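Local structure of rhamnonate dehydratase (Gibberella zeae PH-1, 3FXG) at residues A[95-100]-A[130-135]; A[115-120]-A[279-284]; A[297-302]-A[306-311]; A[332-335]-A[340-343]. The protein probably dehydrates L-rhamnonate to its 2-keto-3-deoxy product with the help of magnesium, as a member of the enolase superfamily. All coordinates share one frame; numbering follows the deposited sequence.

In the fold
All four contacts are buried, yet their chemistry follows their place. Interaction 1 is apolar packing between two helices of the N-terminal domain, both touching helix 109-119. Interaction 2 carries that helix to helix 279-287 of the barrel domain through tyrosines, a serine and two waters; both contacts touch the second subunit, and interaction 2 a third. Interactions 3 and 4 lie within the barrel domain: a hydrocarbon core between a loop and helix 305-316, and hydrogen bonds between the end of helix 329-335 and the loop after it, where Phe343 is partly exposed and no other chain touches. Phe334 packing on Leu308 joins them; Arg280 with Glu307 joins interactions 2 and 3.

Interaction 1: A[95-100]-A[130-135]; sequences QHFERF and IAVISV
Phe97 reaches from helix 86-101 to helix 128-148 and meets Val132 and Ile133 there. Its CB already heads for the other helix, and with CG anti to the carbonyl carbon (chi1 -53°) the ring is carried out across the gap. Along one side of the ring, CD2 and CE2 pack on Val132 CG1, the CE2 contact being 3.7 Å. Farther out, CZ lies 3.7 Å from Ile133 CG1, and CE1 is 3.9 Å from that same CG1. The isoleucine comes over a ring face, CG1 standing 4.1 Å from the Phe97 centroid in a CH-pi contact. CD1, on the remaining side, turns to its neighbour in sequence: the His96 ring faces it, and His96 CG lies over the face of Phe97 away from Ile133. A flat phenyl suits this slot, having a methylene on one face and an imidazole on the other. These helices, with helix 109-119, pack beside the antiparallel sheet of the N-terminal domain that enolase-superfamily enzymes share; Met116 of helix 109-119 also touches Phe97. His96 combines packing with polar bonds, to Tyr123 OH and to Trp59 O of the second subunit. Arg99 folds back along its helix, NH2 giving a hydrogen bond to Gln95 O (2.9 Å) in the guanidinium plane, while NH1 bonds Ser58 O of the second subunit. In the other helix, Ser134 OG returns to Ile130 O at 2.7 Å, and that carbonyl receives Ser134 N from the opposite face of its plane.

Interaction 2: A[115-120]-A[279-284]; sequences QMYRAS and SRYGFR
Tyr117 lays the outer part of its ring against Ser279: CE1 comes to 3.8 Å from Ser279 CB, and Tyr117 OH to 3.6 Å from Ser279 OG. Its CG is anti to the backbone N (chi1 -174°), which stretches the phenol away from helix 109-119 toward helix 279-287. The second tyrosine stands beside it, Tyr281 CE2 being 4.4 Å from Tyr117 CE2. Tyrosine suits both places, for its ring fills space while its hydroxyl stays polar at the far end. One water donates to Tyr117 OH (3.0 Å) and to Ser279 OG (2.7 Å), bridging hydroxyls too far apart to bond directly; Tyr117 OH also bonds Asp254 of the second subunit. A second water accepts from Arg118 NH1 in the guanidinium plane and donates to Tyr281 OH, whose stronger partner is Asp319 of the third subunit. One face of the Tyr281 ring is covered by its own neighbour, Arg280 CG standing 3.9 Å from the ring plane, over its centre. Arg280 NH1 makes salt bridges with Glu114 and Glu307, probably offsetting its buried charge. The contact joins the N-terminal domain to the barrel domain, a few residues beyond the magnesium ligand Glu275. Because water joins the hydroxyls and acids of two neighbouring subunits bond the two tyrosines, this buried domain boundary is polar at its tips, and its geometry probably depends on the assembly.

Interaction 3: A[297-302]-A[306-311]; sequences PDVMWL and TELLKV
The pyrrolidine ring of Pro297 offers CG to Leu308 CD1 at 3.5 Å, the two side chains crossing at about a right angle. The flat group of the loop, the Trp301 indole, is turned from the helix: Asp298 OD2 sits 3.5 Å above one face, over its centre, and the rings of Phe84, His276 and His325 meet it at inclined angles. Leu308 carries the helix side of the contact. With CG anti to the backbone N (chi1 180°), its two methyls fork into the loop, CD1 taking Pro297 and Leu302 while CD2 goes to Val299 CG2 at 3.9 Å. Leu302 CD1 touches both Leu308 CD1 and Val311 CG2, each 3.9 Å away. Branched aliphatic chains suit such a place, since they fill it closely and ask for no polar partner. The loop leads from barrel strand 294-295 into helix 305-316, one beta-to-alpha connection of the TIM-barrel domain, and the side chain of Pro297 lies about 10 Å from the bound magnesium. An Asx turn shapes it: Asp298 OD1 accepts from Met300 N at 2.8 Å, met nearly along the C-O axis, and Asp298 O takes both Trp301 N and Leu302 N. Asp298 OD2 bonds His325 and Tyr28, an Asp-His pairing that resembles the dyad of mandelate racemase relatives. Phe334 of helix 329-335 also packs on Leu308, and on Leu309 beside it.

Interaction 4: A[332-335]-A[340-343]; sequences YHFQ and NTPF
Gln335 and Thr341 join through a hydroxyl and a carbonyl: Thr341 OG1 donates to Gln335 O at 2.7 Å, the donor tilted 31° from the carbonyl plane. That carbonyl stands at the end of helix 329-335 and accepts from Lys161 NZ as well. A threonine suits the spot because its hydroxyl supplies a donor while its methyl CG2 packs on Phe334 CE2 at 3.5 Å. The Gln335 side chain bends at chi2 (-45°), bringing its amide across Thr341. Its NE2 reaches Phe343 O at 2.8 Å in an almost straight bond (172° at the hydrogen), the acceptor lying in the amide plane. Val322 O is the other acceptor of NE2, so two carbonyls fix the rotation of the amide, and OE1 is left against the threonine, 3.0 Å from Thr341 CG2, a tight fit. Here the chain passes from helix 329-335 to strand 344-347, which runs parallel to strand 163-169 in the barrel sheet, and glutamine is long enough to reach from the helix end to the residue before the strand. Two acceptors also come close, Gln335 O and Thr341 O at 3.2 Å; Lys161 NZ bonds the first and weakly the second, which would ease their repulsion. Just before Thr341, Asn340 ND2 gives hydrogen bonds to Val320 O and to Ala312 O of helix 305-316.

Interaction 1: A[95-100]-A[130-135]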
loop_
_atom_site.group_PDB
_atom_site.type_symbol
_atom_site.label_atom_id
_atom_site.label_comp_id
_atom_site.label_asym_id
_atom_site.label_seq_id
_atom_site.Cartn_x
_atom_site.Cartn_y
_atom_site.Cartn_z
ATOM N N GLN A 95 43.898 2.540 17.733
ATOM C CA GLN A 95 43.624 3.972 17.704
ATOM C C GLN A 95 42.211 4.339 18.154
ATOM O O GLN A 95 42.006 5.373 18.791
ATOM C CB GLN A 95 43.883 4.531 16.304
ATOM C CG GLN A 95 45.352 4.551 15.903
ATOM C CD GLN A 95 46.197 5.411 16.827
ATOM O OE1 GLN A 95 46.951 4.899 17.656
ATOM N NE2 GLN A 95 46.065 6.724 16.696
ATOM N N HIS A 96 41.234 3.494 17.847
ATOM C CA HIS A 96 39.868 3.816 18.231
ATOM C C HIS A 96 39.218 2.946 19.304
ATOM O O HIS A 96 38.780 3.446 20.340
ATOM C CB HIS A 96 38.968 3.816 16.987
ATOM C CG HIS A 96 37.655 4.512 17.188
ATOM N ND1 HIS A 96 36.676 4.547 16.219
ATOM C CD2 HIS A 96 37.170 5.217 18.237
ATOM C CE1 HIS A 96 35.645 5.243 16.662
ATOM N NE2 HIS A 96 35.918 5.661 17.884
ATOM N N PHE A 97 39.172 1.642 19.072
ATOM C CA PHE A 97 38.483 0.747 19.989
ATOM C C PHE A 97 39.125 0.360 21.317
ATOM O O PHE A 97 38.412 0.062 22.275
ATOM C CB PHE A 97 38.056 -0.502 19.210
ATOM C CG PHE A 97 37.262 -0.181 17.976
ATOM C CD1 PHE A 97 36.068 0.531 18.071
ATOM C CD2 PHE A 97 37.731 -0.535 16.713
ATOM C CE1 PHE A 97 35.355 0.891 16.927
ATOM C CE2 PHE A 97 37.027 -0.181 15.564
ATOM C CZ PHE A 97 35.837 0.536 15.670
ATOM N N GLU A 98 40.452 0.383 21.403
ATOM C CA GLU A 98 41.107 -0.001 22.652
ATOM C C GLU A 98 40.589 0.773 23.866
ATOM O O GLU A 98 40.465 0.215 24.956
ATOM C CB GLU A 98 42.626 0.174 22.542
ATOM C CG GLU A 98 43.385 -0.416 23.724
ATOM C CD GLU A 98 44.892 -0.435 23.521
ATOM O OE1 GLU A 98 45.348 -0.492 22.358
ATOM O OE2 GLU A 98 45.624 -0.414 24.530
ATOM N N ARG A 99 40.268 2.048 23.670
ATOM C CA ARG A 99 39.783 2.897 24.758
ATOM C C ARG A 99 38.527 2.378 25.460
ATOM O O ARG A 99 38.312 2.661 26.637
ATOM C CB ARG A 99 39.513 4.315 24.238
ATOM C CG ARG A 99 38.260 4.453 23.373
ATOM C CD ARG A 99 38.176 5.852 22.761
ATOM N NE ARG A 99 39.199 6.053 21.735
ATOM C CZ ARG A 99 39.563 7.241 21.260
ATOM N NH1 ARG A 99 38.992 8.347 21.719
ATOM N NH2 ARG A 99 40.500 7.324 20.325
ATOM N N PHE A 100 37.694 1.632 24.744
ATOM C CA PHE A 100 36.460 1.113 25.331
ATOM C C PHE A 100 36.665 -0.214 26.051
ATOM O O PHE A 100 35.848 -0.612 26.885
ATOM C CB PHE A 100 35.410 0.908 24.238
ATOM C CG PHE A 100 35.153 2.128 23.410
ATOM C CD1 PHE A 100 34.467 3.213 23.942
ATOM C CD2 PHE A 100 35.612 2.202 22.099
ATOM C CE1 PHE A 100 34.241 4.357 23.181
ATOM C CE2 PHE A 100 35.393 3.343 21.330
ATOM C CZ PHE A 100 34.706 4.422 21.873
ATOM N N ILE A 130 33.311 -2.344 10.800
ATOM C CA ILE A 130 32.457 -3.326 11.451
ATOM C C ILE A 130 33.168 -4.674 11.532
ATOM O O ILE A 130 32.961 -5.438 12.472
ATOM C CB ILE A 130 31.114 -3.476 10.695
ATOM C CG1 ILE A 130 30.481 -2.094 10.493
ATOM C CG2 ILE A 130 30.161 -4.361 11.484
ATOM C CD1 ILE A 130 30.320 -1.293 11.782
ATOM N N ALA A 131 34.007 -4.964 10.542
ATOM C CA ALA A 131 34.765 -6.206 10.548
ATOM C C ALA A 131 35.722 -6.171 11.751
ATOM O O ALA A 131 35.947 -7.186 12.412
ATOM C CB ALA A 131 35.552 -6.351 9.241
ATOM N N VAL A 132 36.275 -4.994 12.036
ATOM C CA VAL A 132 37.197 -4.840 13.163
ATOM C C VAL A 132 36.457 -5.124 14.466
ATOM O O VAL A 132 36.924 -5.890 15.315
ATOM C CB VAL A 132 37.778 -3.408 13.222
ATOM C CG1 VAL A 132 38.665 -3.254 14.450
ATOM C CG2 VAL A 132 38.573 -3.119 11.951
ATOM N N ILE A 133 35.294 -4.503 14.617
ATOM C CA ILE A 133 34.491 -4.699 15.811
ATOM C C ILE A 133 34.123 -6.174 15.962
ATOM O O ILE A 133 34.120 -6.706 17.068
ATOM C CB ILE A 133 33.200 -3.853 15.755
ATOM C CG1 ILE A 133 33.562 -2.363 15.764
ATOM C CG2 ILE A 133 32.297 -4.195 16.939
ATOM C CD1 ILE A 133 32.370 -1.435 15.595
ATOM N N SER A 134 33.829 -6.833 14.843
ATOM C CA SER A 134 33.448 -8.244 14.868
ATOM C C SER A 134 34.528 -9.134 15.474
ATOM O O SER A 134 34.240 -9.997 16.304
ATOM C CB SER A 134 33.135 -8.740 13.453
ATOM O OG SER A 134 32.075 -8.007 12.867
ATOM N N VAL A 135 35.769 -8.931 15.047
ATOM C CA VAL A 135 36.875 -9.737 15.549
ATOM C C VAL A 135 37.131 -9.478 17.031
ATOM O O VAL A 135 37.462 -10.397 17.783
ATOM C CB VAL A 135 38.157 -9.475 14.733
ATOM C CG1 VAL A 135 39.309 -10.294 15.291
ATOM C CG2 VAL A 135 37.918 -9.843 13.271
#

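Interaction 2: A[115-120]-A[279-284]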
loop_
_atom_site.group_PDB
_atom_site.type_symbol
_atom_site.label_atom_id
_atom_site.label_comp_id
_atom_site.label_asym_id
_atom_site.label_seq_id
_atom_site.Cartn_x
_atom_site.Cartn_y
_atom_site.Cartn_z
ATOM N N GLN A 115 28.974 0.633 22.248
ATOM C CA GLN A 115 29.943 1.719 22.301
ATOM C C GLN A 115 30.818 1.750 21.051
ATOM O O GLN A 115 30.971 2.792 20.419
ATOM C CB GLN A 115 30.816 1.601 23.555
ATOM C CG GLN A 115 30.033 1.780 24.854
ATOM C CD GLN A 115 30.924 1.807 26.077
ATOM O OE1 GLN A 115 31.906 1.069 26.157
ATOM N NE2 GLN A 115 30.576 2.650 27.048
HETATM N N MSE A 116 31.386 0.608 20.682
HETATM C CA MSE A 116 32.237 0.564 19.504
HETATM C C MSE A 116 31.458 0.899 18.236
HETATM O O MSE A 116 31.954 1.617 17.367
HETATM C CB MSE A 116 32.887 -0.818 19.362
HETATM C CG MSE A 116 33.870 -1.164 20.477
HETATM SE SE MSE A 116 34.849 -2.795 20.099
HETATM C CE MSE A 116 33.531 -4.084 20.684
ATOM N N TYR A 117 30.234 0.392 18.132
ATOM C CA TYR A 117 29.426 0.647 16.943
ATOM C C TYR A 117 28.968 2.100 16.838
ATOM O O TYR A 117 29.134 2.739 15.799
ATOM C CB TYR A 117 28.193 -0.264 16.920
ATOM C CG TYR A 117 27.399 -0.138 15.637
ATOM C CD1 TYR A 117 27.745 -0.877 14.504
ATOM C CD2 TYR A 117 26.334 0.761 15.539
ATOM C CE1 TYR A 117 27.047 -0.720 13.298
ATOM C CE2 TYR A 117 25.636 0.928 14.342
ATOM C CZ TYR A 117 25.996 0.184 13.226
ATOM O OH TYR A 117 25.304 0.342 12.044
ATOM N N ARG A 118 28.390 2.628 17.909
ATOM C CA ARG A 118 27.900 3.997 17.869
ATOM C C ARG A 118 29.014 5.039 17.825
ATOM O O ARG A 118 28.842 6.104 17.241
ATOM C CB ARG A 118 26.941 4.247 19.044
ATOM C CG ARG A 118 25.627 3.465 18.902
ATOM C CD ARG A 118 24.656 3.709 20.054
ATOM N NE ARG A 118 24.084 5.058 20.073
ATOM C CZ ARG A 118 23.145 5.502 19.239
ATOM N NH1 ARG A 118 22.652 4.716 18.289
ATOM N NH2 ARG A 118 22.666 6.733 19.377
ATOM N N ALA A 119 30.162 4.726 18.418
ATOM C CA ALA A 119 31.285 5.661 18.407
ATOM C C ALA A 119 31.978 5.709 17.044
ATOM O O ALA A 119 32.687 6.664 16.741
ATOM C CB ALA A 119 32.290 5.286 19.487
ATOM N N SER A 120 31.778 4.681 16.223
ATOM C CA SER A 120 32.401 4.645 14.904
ATOM C C SER A 120 31.400 4.852 13.771
ATOM O O SER A 120 31.739 4.689 12.598
ATOM C CB SER A 120 33.135 3.317 14.693
ATOM O OG SER A 120 32.247 2.216 14.788
ATOM N N SER A 279 25.278 -5.173 10.692
ATOM C CA SER A 279 24.457 -4.706 11.817
ATOM C C SER A 279 23.011 -5.179 11.809
ATOM O O SER A 279 22.488 -5.620 10.785
ATOM C CB SER A 279 24.473 -3.173 11.910
ATOM O OG SER A 279 23.436 -2.596 11.131
ATOM N N ARG A 280 22.361 -5.074 12.966
ATOM C CA ARG A 280 20.971 -5.493 13.082
ATOM C C ARG A 280 20.091 -4.598 12.219
ATOM O O ARG A 280 19.041 -5.019 11.736
ATOM C CB ARG A 280 20.511 -5.454 14.548
ATOM C CG ARG A 280 20.656 -4.111 15.279
ATOM C CD ARG A 280 20.200 -4.271 16.738
ATOM N NE ARG A 280 20.281 -3.049 17.542
ATOM C CZ ARG A 280 21.305 -2.724 18.328
ATOM N NH1 ARG A 280 22.361 -3.524 18.423
ATOM N NH2 ARG A 280 21.260 -1.607 19.046
ATOM N N TYR A 281 20.544 -3.367 12.007
ATOM C CA TYR A 281 19.806 -2.403 11.196
ATOM C C TYR A 281 19.894 -2.768 9.722
ATOM O O TYR A 281 18.962 -2.527 8.953
ATOM C CB TYR A 281 20.376 -1.008 11.423
ATOM C CG TYR A 281 20.322 -0.604 12.873
ATOM C CD1 TYR A 281 19.103 -0.314 13.485
ATOM C CD2 TYR A 281 21.479 -0.549 13.644
ATOM C CE1 TYR A 281 19.038 0.023 14.835
ATOM C CE2 TYR A 281 21.426 -0.214 14.994
ATOM C CZ TYR A 281 20.202 0.071 15.580
ATOM O OH TYR A 281 20.137 0.405 16.911
ATOM N N GLY A 282 21.024 -3.348 9.330
ATOM C CA GLY A 282 21.191 -3.745 7.949
ATOM C C GLY A 282 20.364 -4.979 7.647
ATOM O O GLY A 282 19.700 -5.059 6.615
ATOM N N PHE A 283 20.384 -5.941 8.562
ATOM C CA PHE A 283 19.646 -7.180 8.361
ATOM C C PHE A 283 18.134 -7.091 8.517
ATOM O O PHE A 283 17.407 -7.901 7.938
ATOM C CB PHE A 283 20.227 -8.270 9.266
ATOM C CG PHE A 283 21.503 -8.848 8.734
ATOM C CD1 PHE A 283 21.474 -9.795 7.710
ATOM C CD2 PHE A 283 22.731 -8.367 9.167
ATOM C CE1 PHE A 283 22.650 -10.249 7.120
ATOM C CE2 PHE A 283 23.916 -8.811 8.583
ATOM C CZ PHE A 283 23.873 -9.753 7.555
ATOM N N ARG A 284 17.647 -6.108 9.267
ATOM C CA ARG A 284 16.202 -5.978 9.438
ATOM C C ARG A 284 15.540 -5.816 8.067
ATOM O O ARG A 284 14.418 -6.282 7.845
ATOM C CB ARG A 284 15.859 -4.781 10.337
ATOM C CG ARG A 284 15.763 -3.441 9.625
ATOM C CD ARG A 284 15.556 -2.303 10.631
ATOM N NE ARG A 284 15.342 -1.015 9.967
ATOM C CZ ARG A 284 15.264 0.151 10.601
ATOM N NH1 ARG A 284 15.384 0.201 11.921
ATOM N NH2 ARG A 284 15.065 1.271 9.916
HETATM O O HOH W 1 24.482 -0.737 9.412
HETATM O O HOH W 2 22.688 2.126 17.074
#

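Interaction 3: A[297-302]-A[306-311]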
loop_
_atom_site.group_PDB
_atom_site.type_symbol
_atom_site.label_atom_id
_atom_site.label_comp_id
_atom_site.label_asym_id
_atom_site.label_seq_id
_atom_site.Cartn_x
_atom_site.Cartn_y
_atom_site.Cartn_z
ATOM N N PRO A 297 24.733 -13.825 7.059
ATOM C CA PRO A 297 25.785 -12.916 7.513
ATOM C C PRO A 297 27.082 -13.665 7.781
ATOM O O PRO A 297 27.067 -14.875 8.017
ATOM C CB PRO A 297 25.201 -12.337 8.797
ATOM C CG PRO A 297 24.429 -13.488 9.344
ATOM C CD PRO A 297 23.722 -14.028 8.110
ATOM N N ASP A 298 28.199 -12.947 7.725
ATOM C CA ASP A 298 29.498 -13.531 8.034
ATOM C C ASP A 298 29.763 -13.010 9.443
ATOM O O ASP A 298 29.765 -11.801 9.667
ATOM C CB ASP A 298 30.578 -13.030 7.068
ATOM C CG ASP A 298 31.926 -13.683 7.319
ATOM O OD1 ASP A 298 32.468 -13.522 8.432
ATOM O OD2 ASP A 298 32.443 -14.364 6.408
ATOM N N VAL A 299 29.958 -13.919 10.393
ATOM C CA VAL A 299 30.168 -13.535 11.782
ATOM C C VAL A 299 31.383 -12.646 12.011
ATOM O O VAL A 299 31.419 -11.877 12.971
ATOM C CB VAL A 299 30.277 -14.777 12.694
ATOM C CG1 VAL A 299 31.552 -15.527 12.401
ATOM C CG2 VAL A 299 30.217 -14.354 14.154
HETATM N N MSE A 300 32.377 -12.748 11.135
HETATM C CA MSE A 300 33.576 -11.931 11.272
HETATM C C MSE A 300 33.419 -10.569 10.607
HETATM O O MSE A 300 34.310 -9.726 10.702
HETATM C CB MSE A 300 34.784 -12.654 10.664
HETATM C CG MSE A 300 35.259 -13.872 11.452
HETATM SE SE MSE A 300 36.682 -14.825 10.528
HETATM C CE MSE A 300 35.582 -15.752 9.256
ATOM N N TRP A 301 32.283 -10.341 9.951
ATOM C CA TRP A 301 32.070 -9.079 9.254
ATOM C C TRP A 301 30.890 -8.221 9.717
ATOM O O TRP A 301 31.024 -6.998 9.824
ATOM C CB TRP A 301 31.904 -9.326 7.746
ATOM C CG TRP A 301 32.972 -10.169 7.087
ATOM C CD1 TRP A 301 34.193 -10.508 7.599
ATOM C CD2 TRP A 301 32.917 -10.746 5.772
ATOM N NE1 TRP A 301 34.901 -11.257 6.686
ATOM C CE2 TRP A 301 34.143 -11.418 5.556
ATOM C CE3 TRP A 301 31.950 -10.761 4.754
ATOM C CZ2 TRP A 301 34.430 -12.096 4.362
ATOM C CZ3 TRP A 301 32.233 -11.438 3.566
ATOM C CH2 TRP A 301 33.466 -12.096 3.383
ATOM N N LEU A 302 29.746 -8.853 9.988
ATOM C CA LEU A 302 28.522 -8.129 10.357
ATOM C C LEU A 302 28.518 -7.318 11.647
ATOM O O LEU A 302 27.701 -6.404 11.796
ATOM C CB LEU A 302 27.319 -9.083 10.394
ATOM C CG LEU A 302 26.941 -9.646 11.774
ATOM C CD1 LEU A 302 25.490 -10.111 11.771
ATOM C CD2 LEU A 302 27.883 -10.779 12.142
ATOM N N THR A 306 27.780 -11.152 19.288
ATOM C CA THR A 306 26.786 -10.410 20.054
ATOM C C THR A 306 25.697 -9.837 19.137
ATOM O O THR A 306 24.506 -10.013 19.390
ATOM C CB THR A 306 27.446 -9.261 20.838
ATOM O OG1 THR A 306 28.453 -9.799 21.708
ATOM C CG2 THR A 306 26.405 -8.514 21.675
ATOM N N GLU A 307 26.104 -9.166 18.065
ATOM C CA GLU A 307 25.137 -8.589 17.132
ATOM C C GLU A 307 24.435 -9.690 16.333
ATOM O O GLU A 307 23.253 -9.573 16.012
ATOM C CB GLU A 307 25.829 -7.614 16.174
ATOM C CG GLU A 307 24.873 -6.879 15.224
ATOM C CD GLU A 307 24.154 -5.701 15.874
ATOM O OE1 GLU A 307 23.647 -5.848 17.008
ATOM O OE2 GLU A 307 24.085 -4.623 15.241
ATOM N N LEU A 308 25.166 -10.757 16.010
ATOM C CA LEU A 308 24.592 -11.867 15.253
ATOM C C LEU A 308 23.449 -12.521 16.024
ATOM O O LEU A 308 22.460 -12.952 15.435
ATOM C CB LEU A 308 25.666 -12.910 14.931
ATOM C CG LEU A 308 25.203 -14.140 14.144
ATOM C CD1 LEU A 308 24.527 -13.715 12.836
ATOM C CD2 LEU A 308 26.404 -15.029 13.859
ATOM N N LEU A 309 23.588 -12.608 17.342
ATOM C CA LEU A 309 22.535 -13.193 18.164
ATOM C C LEU A 309 21.250 -12.374 18.016
ATOM O O LEU A 309 20.151 -12.924 18.001
ATOM C CB LEU A 309 22.960 -13.221 19.637
ATOM C CG LEU A 309 24.089 -14.195 19.991
ATOM C CD1 LEU A 309 24.590 -13.922 21.407
ATOM C CD2 LEU A 309 23.583 -15.622 19.860
ATOM N N LYS A 310 21.394 -11.057 17.907
ATOM C CA LYS A 310 20.236 -10.177 17.761
ATOM C C LYS A 310 19.640 -10.274 16.357
ATOM O O LYS A 310 18.427 -10.185 16.181
ATOM C CB LYS A 310 20.623 -8.729 18.068
ATOM C CG LYS A 310 21.030 -8.511 19.526
ATOM C CD LYS A 310 21.243 -7.043 19.840
ATOM C CE LYS A 310 21.577 -6.842 21.317
ATOM N NZ LYS A 310 22.854 -7.510 21.684
ATOM N N VAL A 311 20.500 -10.448 15.362
ATOM C CA VAL A 311 20.037 -10.584 13.990
ATOM C C VAL A 311 19.233 -11.878 13.861
ATOM O O VAL A 311 18.168 -11.900 13.244
ATOM C CB VAL A 311 21.232 -10.612 13.009
ATOM C CG1 VAL A 311 20.790 -11.128 11.640
ATOM C CG2 VAL A 311 21.820 -9.208 12.880
#

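Interaction 4: A[332-335]-A[340-343]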
loop_
_atom_site.group_PDB
_atom_site.type_symbol
_atom_site.label_atom_id
_atom_site.label_comp_id
_atom_site.label_asym_id
_atom_site.label_seq_id
_atom_site.Cartn_x
_atom_site.Cartn_y
_atom_site.Cartn_z
ATOM N N TYR A 332 30.149 -22.215 13.721
ATOM C CA TYR A 332 29.701 -23.507 14.235
ATOM C C TYR A 332 29.025 -23.361 15.594
ATOM O O TYR A 332 27.947 -23.908 15.820
ATOM C CB TYR A 332 30.872 -24.495 14.363
ATOM C CG TYR A 332 31.689 -24.657 13.100
ATOM C CD1 TYR A 332 31.151 -24.344 11.852
ATOM C CD2 TYR A 332 33.006 -25.120 13.152
ATOM C CE1 TYR A 332 31.899 -24.482 10.692
ATOM C CE2 TYR A 332 33.763 -25.264 11.992
ATOM C CZ TYR A 332 33.201 -24.941 10.768
ATOM O OH TYR A 332 33.939 -25.059 9.615
ATOM N N HIS A 333 29.657 -22.618 16.496
ATOM C CA HIS A 333 29.097 -22.434 17.828
ATOM C C HIS A 333 27.755 -21.718 17.781
ATOM O O HIS A 333 26.889 -21.948 18.623
ATOM C CB HIS A 333 30.073 -21.664 18.720
ATOM C CG HIS A 333 31.176 -22.510 19.282
ATOM N ND1 HIS A 333 32.215 -22.991 18.514
ATOM C CD2 HIS A 333 31.406 -22.950 20.542
ATOM C CE1 HIS A 333 33.040 -23.687 19.277
ATOM N NE2 HIS A 333 32.572 -23.677 20.512
ATOM N N PHE A 334 27.589 -20.854 16.789
ATOM C CA PHE A 334 26.343 -20.122 16.638
ATOM C C PHE A 334 25.253 -21.021 16.058
ATOM O O PHE A 334 24.162 -21.124 16.618
ATOM C CB PHE A 334 26.554 -18.912 15.727
ATOM C CG PHE A 334 25.294 -18.160 15.429
ATOM C CD1 PHE A 334 24.684 -17.384 16.405
ATOM C CD2 PHE A 334 24.699 -18.254 14.174
ATOM C CE1 PHE A 334 23.493 -16.713 16.138
ATOM C CE2 PHE A 334 23.508 -17.586 13.900
ATOM C CZ PHE A 334 22.907 -16.817 14.885
ATOM N N GLN A 335 25.553 -21.674 14.938
ATOM C CA GLN A 335 24.588 -22.550 14.275
ATOM C C GLN A 335 24.037 -23.675 15.135
ATOM O O GLN A 335 22.876 -24.057 15.004
ATOM C CB GLN A 335 25.199 -23.176 13.014
ATOM C CG GLN A 335 25.352 -22.231 11.841
ATOM C CD GLN A 335 24.122 -21.374 11.622
ATOM O OE1 GLN A 335 23.881 -20.427 12.369
ATOM N NE2 GLN A 335 23.332 -21.705 10.604
ATOM N N ASN A 340 16.630 -21.182 14.749
ATOM C CA ASN A 340 16.494 -20.983 13.305
ATOM C C ASN A 340 17.810 -20.989 12.519
ATOM O O ASN A 340 18.008 -20.173 11.619
ATOM C CB ASN A 340 15.751 -19.668 13.044
ATOM C CG ASN A 340 16.500 -18.459 13.575
ATOM O OD1 ASN A 340 17.137 -18.523 14.631
ATOM N ND2 ASN A 340 16.411 -17.341 12.858
ATOM N N THR A 341 18.699 -21.918 12.857
ATOM C CA THR A 341 19.994 -22.045 12.184
ATOM C C THR A 341 20.133 -23.527 11.834
ATOM O O THR A 341 20.862 -24.267 12.492
ATOM C CB THR A 341 21.128 -21.591 13.125
ATOM O OG1 THR A 341 20.966 -22.207 14.411
ATOM C CG2 THR A 341 21.092 -20.076 13.299
ATOM N N PRO A 342 19.432 -23.966 10.772
ATOM C CA PRO A 342 19.358 -25.329 10.229
ATOM C C PRO A 342 20.611 -26.067 9.773
ATOM O O PRO A 342 20.708 -27.283 9.938
ATOM C CB PRO A 342 18.341 -25.186 9.101
ATOM C CG PRO A 342 18.642 -23.833 8.575
ATOM C CD PRO A 342 18.777 -23.016 9.850
ATOM N N PHE A 343 21.557 -25.356 9.179
ATOM C CA PHE A 343 22.766 -26.009 8.710
ATOM C C PHE A 343 23.900 -25.027 8.540
ATOM O O PHE A 343 23.762 -23.842 8.842
ATOM C CB PHE A 343 22.489 -26.758 7.405
ATOM C CG PHE A 343 21.670 -25.976 6.418
ATOM C CD1 PHE A 343 22.253 -24.986 5.637
ATOM C CD2 PHE A 343 20.309 -26.223 6.281
ATOM C CE1 PHE A 343 21.488 -24.247 4.731
ATOM C CE2 PHE A 343 19.534 -25.489 5.378
ATOM C CZ PHE A 343 20.131 -24.498 4.604
#